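Local coordinates for protein CEL44C (Paenibacillus polymyxa, PDB 2YIH) that hydrolyses the beta-1,4-glucan backbone of xyloglucan and related glucans through a calcium-binding glycoside hydrolase family 44 catalytic module, at residues Ser214-Lys217 against Ala218-Ile222; Gln265-Leu268 against Ser269-Glu273. The protein carries 8 engineered substitutions. All coordinates share one frame; numbering follows the deposited sequence.

Contact 1. Residues Ser214-Lys217 against Ala218-Ile222; sequences SLSK and AVKAI
Ser214-Lys217 and Ala218-Ile222 are consecutive turns of one alpha-helix. Four backbone bonds of the i to i+4 kind join them. Val219 N donates to Leu215 O at 3.0 Å, and Lys220 N to Ser216 O at 2.9 Å. Ala221 N meets Lys217 O at 3.0 Å, and the bond from Ala218 N to Ser214 O is the longest at 3.3 Å.

Between side chains, Leu215 and Val219 share the apolar face. Leu215 CG lies anti to its own nitrogen (chi1 173°), and this carries CD1 up to Val219 CG2 at 4.0 Å. The same CG2 also sits 3.3 Å from Leu215 O. Both side chains face the barrel wall: Leu215 touches Leu184, and Val219 touches Tyr182.

Lys220 starts by running back along the helix. Its CG comes 3.3 Å from Ser216 O and stands 4.0 Å from Ser216 OG. A bend at chi2 (-68°) then leads the chain away. The amine ends in a salt bridge with Asp279 and a hydrogen bond to Ala226 O. The Ser216 hydroxyl is bonded to Leu277 O.

Helix 205-222 covers strands 181-184 and 227-233, which it connects. This is the beta-alpha-beta crossover of a TIM barrel.

Contact 2. Residues Gln265-Leu268 against Ser269-Glu273; sequences QMRL and SSQVE. Unlike the reference sequence in segment 269-273: Val272 (reference Ala).
Ser270 folds its hydroxyl back over the preceding turn, onto the carbonyl of Met266. With OG anti to its own carbonyl carbon (chi1 -66°), it donates to Met266 O at 2.8 Å. Ser270 N reaches the same oxygen at 2.9 Å. The hydroxyl and the amide approach from opposite faces of the carbonyl plane.

Ser269 repeats this pattern one residue earlier. Its OG donates to Gln265 O at 3.0 Å and its N at 2.9 Å, again from opposite faces. Two further i to i+4 bonds, Gln271 N to Arg267 O and Val272 N to Leu268 O, continue the helix.

Arg267 and Gln271 meet less directly. Arg267 NE stands 4.1 Å from Gln271 OE1, and the guanidinium and amide planes are almost perpendicular, 84° apart. A water bridges the two groups. It accepts from Arg267 NE at 3.1 Å and donates to Gln271 OE1 at 2.7 Å.

The Ser270 hydroxyl is also bonded to Leu277 N and to Tyr349 OH. Arg267 rests against Tyr349 and Pro350.

Two successive carbonyls therefore each carry two donors. The serine hydroxyls spend their protons within their own helix. For Ser270, this leaves the oxygen able to accept from Leu277 N, so one hydroxyl ties the helix to the chain beyond it.

In the fold
Contact 1 lies on helix 205-222 and contact 2 on helix 258-273, later in the chain. Strand 227-233 of the eight-stranded parallel barrel comes between them in sequence, and strand 280-285 follows the second helix. The contact centres are about 13 Å apart, and the helices pack side by side on the outside of the barrel. Met266 and Ser269 touch Val213, and Lys217 CG lies 4.0 Å from Glu273 CG. Leu277 joins the two further, since its O accepts from the Ser216 hydroxyl and its N donates to the Ser270 hydroxyl. Both contacts are away from the glycan pocket and the calcium site, and belong to the barrel scaffold.

Contact 1. Residues Ser214-Lys217 against Ala218-Ile222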
ATOM      1  N   SER A 214      16.347  -2.002 -17.466  1.00  8.45           N
ATOM      2  CA  SER A 214      17.758  -1.810 -17.089  1.00  8.86           C
ATOM      3  C   SER A 214      17.989  -1.897 -15.569  1.00  8.52           C
ATOM      4  O   SER A 214      18.943  -2.527 -15.114  1.00  8.27           O
ATOM      5  CB  SER A 214      18.288  -0.465 -17.616  1.00  9.60           C
ATOM      6  OG  SER A 214      19.646  -0.302 -17.226  1.00 11.27           O
ATOM      7  N   LEU A 215      17.111  -1.280 -14.785  1.00  7.93           N
ATOM      8  CA  LEU A 215      17.312  -1.251 -13.328  1.00  8.22           C
ATOM      9  C   LEU A 215      17.003  -2.653 -12.758  1.00  8.47           C
ATOM     10  O   LEU A 215      17.762  -3.172 -11.928  1.00  8.83           O
ATOM     11  CB  LEU A 215      16.417  -0.186 -12.677  1.00  8.28           C
ATOM     12  CG  LEU A 215      16.404  -0.160 -11.138  1.00  8.45           C
ATOM     13  CD1 LEU A 215      17.809  -0.099 -10.536  1.00  9.10           C
ATOM     14  CD2 LEU A 215      15.529   1.085 -10.709  1.00  8.27           C
ATOM     15  N   SER A 216      15.930  -3.272 -13.244  1.00  8.28           N
ATOM     16  CA  SER A 216      15.521  -4.572 -12.721  1.00  8.56           C
ATOM     17  C   SER A 216      16.615  -5.594 -12.992  1.00  8.73           C
ATOM     18  O   SER A 216      16.996  -6.347 -12.091  1.00  8.52           O
ATOM     19  CB  SER A 216      14.208  -5.057 -13.345  1.00  8.74           C
ATOM     20  OG  SER A 216      13.790  -6.244 -12.674  1.00  8.81           O
ATOM     21  N   LYS A 217      17.176  -5.576 -14.208  1.00  8.88           N
ATOM     22  CA  LYS A 217      18.300  -6.496 -14.503  1.00 10.05           C
ATOM     23  C   LYS A 217      19.450  -6.324 -13.535  1.00  9.75           C
ATOM     24  O   LYS A 217      20.026  -7.317 -13.075  1.00 10.09           O
ATOM     25  CB  LYS A 217      18.827  -6.264 -15.919  1.00 11.68           C
ATOM     26  CG  LYS A 217      17.890  -6.837 -16.937  1.00 12.53           C
ATOM     27  CD  LYS A 217      18.204  -6.244 -18.309  1.00 15.27           C
ATOM     28  CE  LYS A 217      19.660  -6.359 -18.675  1.00 16.48           C
ATOM     29  NZ  LYS A 217      19.820  -5.965 -20.124  0.50 16.23           N
ATOM     30  N   ALA A 218      19.809  -5.075 -13.259  1.00  9.07           N
ATOM     31  CA  ALA A 218      20.920  -4.814 -12.353  1.00  9.17           C
ATOM     32  C   ALA A 218      20.661  -5.351 -10.963  1.00  8.67           C
ATOM     33  O   ALA A 218      21.561  -5.849 -10.325  1.00  9.00           O
ATOM     34  CB  ALA A 218      21.256  -3.315 -12.303  1.00  9.38           C
ATOM     35  N   VAL A 219      19.438  -5.180 -10.472  1.00  8.56           N
ATOM     36  CA  VAL A 219      19.083  -5.676  -9.144  1.00  8.54           C
ATOM     37  C   VAL A 219      19.117  -7.212  -9.093  1.00  8.62           C
ATOM     38  O   VAL A 219      19.643  -7.787  -8.137  1.00  8.69           O
ATOM     39  CB  VAL A 219      17.675  -5.186  -8.769  1.00  8.90           C
ATOM     40  CG1 VAL A 219      17.205  -5.831  -7.406  1.00  9.29           C
ATOM     41  CG2 VAL A 219      17.677  -3.624  -8.699  1.00  9.20           C
ATOM     42  N   LYS A 220      18.491  -7.830 -10.082  1.00  9.07           N
ATOM     43  CA  LYS A 220      18.297  -9.275 -10.107  1.00  9.21           C
ATOM     44  C   LYS A 220      19.658  -9.943 -10.266  1.00  9.79           C
ATOM     45  O   LYS A 220      19.852 -11.109  -9.874  1.00 10.24           O
ATOM     46  CB  LYS A 220      17.357  -9.667 -11.255  1.00  9.75           C
ATOM     47  CG  LYS A 220      15.909  -9.260 -11.056  1.00 10.39           C
ATOM     48  CD  LYS A 220      15.275 -10.028  -9.940  1.00 10.61           C
ATOM     49  CE  LYS A 220      13.739  -9.848 -10.007  1.00  9.95           C
ATOM     50  NZ  LYS A 220      13.014 -10.916  -9.246  1.00  9.64           N
ATOM     51  N   ALA A 221      20.630  -9.216 -10.833  1.00  9.55           N
ATOM     52  CA  ALA A 221      22.006  -9.765 -10.927  1.00 10.65           C
ATOM     53  C   ALA A 221      22.691  -9.881  -9.565  1.00 11.15           C
ATOM     54  O   ALA A 221      23.578 -10.724  -9.355  1.00 12.06           O
ATOM     55  CB  ALA A 221      22.875  -8.951 -11.926  1.00 10.71           C
ATOM     56  N   ILE A 222      22.274  -9.043  -8.623  1.00 10.68           N
ATOM     57  CA  ILE A 222      22.757  -9.156  -7.252  1.00 10.74           C
ATOM     58  C   ILE A 222      21.923 -10.117  -6.414  1.00 10.97           C
ATOM     59  O   ILE A 222      22.467 -10.877  -5.611  1.00 11.98           O
ATOM     60  CB  ILE A 222      22.850  -7.788  -6.552  1.00 10.31           C
ATOM     61  CG1 ILE A 222      23.557  -6.758  -7.446  1.00 10.15           C
ATOM     62  CG2 ILE A 222      23.569  -7.926  -5.223  1.00 10.77           C
ATOM     63  CD1 ILE A 222      24.988  -7.170  -7.890  1.00 10.36           C
TER

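Contact 2. Residues Gln265-Leu268 against Ser269-Glu273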
ATOM      1  N   GLN A 265       4.938  -5.530 -22.044  1.00 10.91           N
ATOM      2  CA  GLN A 265       6.326  -5.179 -22.388  1.00 11.38           C
ATOM      3  C   GLN A 265       7.313  -5.713 -21.361  1.00 11.04           C
ATOM      4  O   GLN A 265       8.401  -6.164 -21.733  1.00 10.64           O
ATOM      5  CB  GLN A 265       6.500  -3.650 -22.555  1.00 12.43           C
ATOM      6  CG  GLN A 265       5.742  -3.077 -23.787  1.00 14.64           C
ATOM      7  CD  GLN A 265       6.201  -3.691 -25.114  1.00 16.79           C
ATOM      8  OE1 GLN A 265       5.388  -4.211 -25.907  1.00 21.52           O
ATOM      9  NE2 GLN A 265       7.499  -3.741 -25.296  1.00 16.66           N
ATOM     10  N   MET A 266       6.928  -5.723 -20.084  1.00 10.28           N
ATOM     11  CA  MET A 266       7.788  -6.313 -19.047  1.00 10.61           C
ATOM     12  C   MET A 266       7.870  -7.840 -19.209  1.00 10.77           C
ATOM     13  O   MET A 266       8.948  -8.428 -19.050  1.00 10.78           O
ATOM     14  CB  MET A 266       7.357  -5.898 -17.622  1.00 10.75           C
ATOM     15  CG  MET A 266       7.527  -4.375 -17.348  1.00 10.48           C
ATOM     16  SD  MET A 266       9.250  -3.851 -17.508  1.00 10.78           S
ATOM     17  CE  MET A 266       9.954  -4.510 -15.977  1.00 10.86           C
ATOM     18  N   ARG A 267       6.758  -8.440 -19.605  1.00 10.96           N
ATOM     19  CA  ARG A 267       6.739  -9.885 -19.910  1.00 11.77           C
ATOM     20  C   ARG A 267       7.667 -10.211 -21.075  1.00 11.45           C
ATOM     21  O   ARG A 267       8.510 -11.111 -20.977  1.00 10.83           O
ATOM     22  CB  ARG A 267       5.319 -10.348 -20.182  1.00 12.87           C
ATOM     23  CG  ARG A 267       5.240 -11.848 -20.239  1.00 14.59           C
ATOM     24  CD  ARG A 267       4.286 -12.260 -21.230  1.00 16.25           C
ATOM     25  NE  ARG A 267       4.191 -13.723 -21.240  1.00 16.64           N
ATOM     26  CZ  ARG A 267       3.070 -14.358 -21.526  1.00 16.82           C
ATOM     27  NH1 ARG A 267       2.001 -13.658 -21.823  1.00 15.77           N
ATOM     28  NH2 ARG A 267       3.013 -15.692 -21.492  1.00 17.56           N
ATOM     29  N   LEU A 268       7.564  -9.424 -22.152  1.00 11.07           N
ATOM     30  CA  LEU A 268       8.448  -9.570 -23.325  0.50 11.22           C
ATOM     31  C   LEU A 268       9.919  -9.376 -22.982  1.00 11.27           C
ATOM     32  O   LEU A 268      10.782 -10.183 -23.368  1.00 11.58           O
ATOM     33  CB  LEU A 268       8.061  -8.570 -24.422  0.50 11.01           C
ATOM     34  CG  LEU A 268       6.816  -8.807 -25.253  0.50 11.12           C
ATOM     35  CD1 LEU A 268       6.355  -7.525 -25.948  0.50 11.13           C
ATOM     36  CD2 LEU A 268       7.129  -9.873 -26.291  0.50 11.12           C
ATOM     37  N   SER A 269      10.238  -8.295 -22.250  1.00 11.25           N
ATOM     38  CA  SER A 269      11.609  -8.062 -21.869  1.00 11.51           C
ATOM     39  C   SER A 269      12.169  -9.175 -20.975  1.00 11.82           C
ATOM     40  O   SER A 269      13.342  -9.545 -21.086  1.00 11.92           O
ATOM     41  CB  SER A 269      11.736  -6.698 -21.178  1.00 11.87           C
ATOM     42  OG  SER A 269      11.370  -5.649 -22.087  1.00 13.63           O
ATOM     43  N   SER A 270      11.308  -9.741 -20.125  1.00 12.31           N
ATOM     44  CA  SER A 270      11.707 -10.830 -19.244  1.00 12.61           C
ATOM     45  C   SER A 270      12.031 -12.087 -20.055  1.00 13.50           C
ATOM     46  O   SER A 270      13.013 -12.781 -19.757  1.00 13.06           O
ATOM     47  CB  SER A 270      10.602 -11.111 -18.214  1.00 12.76           C
ATOM     48  OG  SER A 270      10.449  -9.998 -17.338  1.00 13.09           O
ATOM     49  N   GLN A 271      11.275 -12.311 -21.126  1.00 14.85           N
ATOM     50  CA  GLN A 271      11.569 -13.434 -22.026  1.00 18.15           C
ATOM     51  C   GLN A 271      12.944 -13.332 -22.587  1.00 17.95           C
ATOM     52  O   GLN A 271      13.683 -14.324 -22.654  1.00 19.36           O
ATOM     53  CB  GLN A 271      10.630 -13.398 -23.227  1.00 19.46           C
ATOM     54  CG  GLN A 271       9.475 -14.179 -23.002  1.00 20.50           C
ATOM     55  CD  GLN A 271       8.467 -14.094 -24.121  1.00 20.70           C
ATOM     56  OE1 GLN A 271       7.297 -14.124 -23.829  1.00 22.97           O
ATOM     57  NE2 GLN A 271       8.911 -14.009 -25.406  1.00 20.67           N
ATOM     58  N   VAL A 272      13.229 -12.154 -23.116  1.00 18.91           N
ATOM     59  CA  VAL A 272      14.463 -11.906 -23.838  1.00 19.91           C
ATOM     60  C   VAL A 272      15.633 -12.087 -22.894  1.00 20.32           C
ATOM     61  O   VAL A 272      16.643 -12.742 -23.240  1.00 19.13           O
ATOM     62  CB  VAL A 272      14.463 -10.496 -24.446  1.00 22.04           C
ATOM     63  CG1 VAL A 272      15.804 -10.201 -25.064  1.00 22.52           C
ATOM     64  CG2 VAL A 272      13.362 -10.388 -25.484  1.00 22.59           C
ATOM     65  N   GLU A 273      15.453 -11.592 -21.663  1.00 18.84           N
ATOM     66  CA  GLU A 273      16.477 -11.632 -20.624  0.50 18.82           C
ATOM     67  C   GLU A 273      16.608 -13.006 -19.949  1.00 18.27           C
ATOM     68  O   GLU A 273      17.612 -13.306 -19.326  1.00 20.10           O
ATOM     69  CB  GLU A 273      16.199 -10.538 -19.579  0.50 19.02           C
ATOM     70  CG  GLU A 273      17.227 -10.443 -18.449  0.50 20.39           C
ATOM     71  CD  GLU A 273      18.658 -10.364 -18.949  0.50 20.97           C
ATOM     72  OE1 GLU A 273      18.865 -10.066 -20.139  0.50 21.76           O
ATOM     73  OE2 GLU A 273      19.575 -10.660 -18.161  0.50 22.64           O
TER
HETATM   74  O   HOH W   1       6.913 -15.275 -21.433  1.00 16.46           O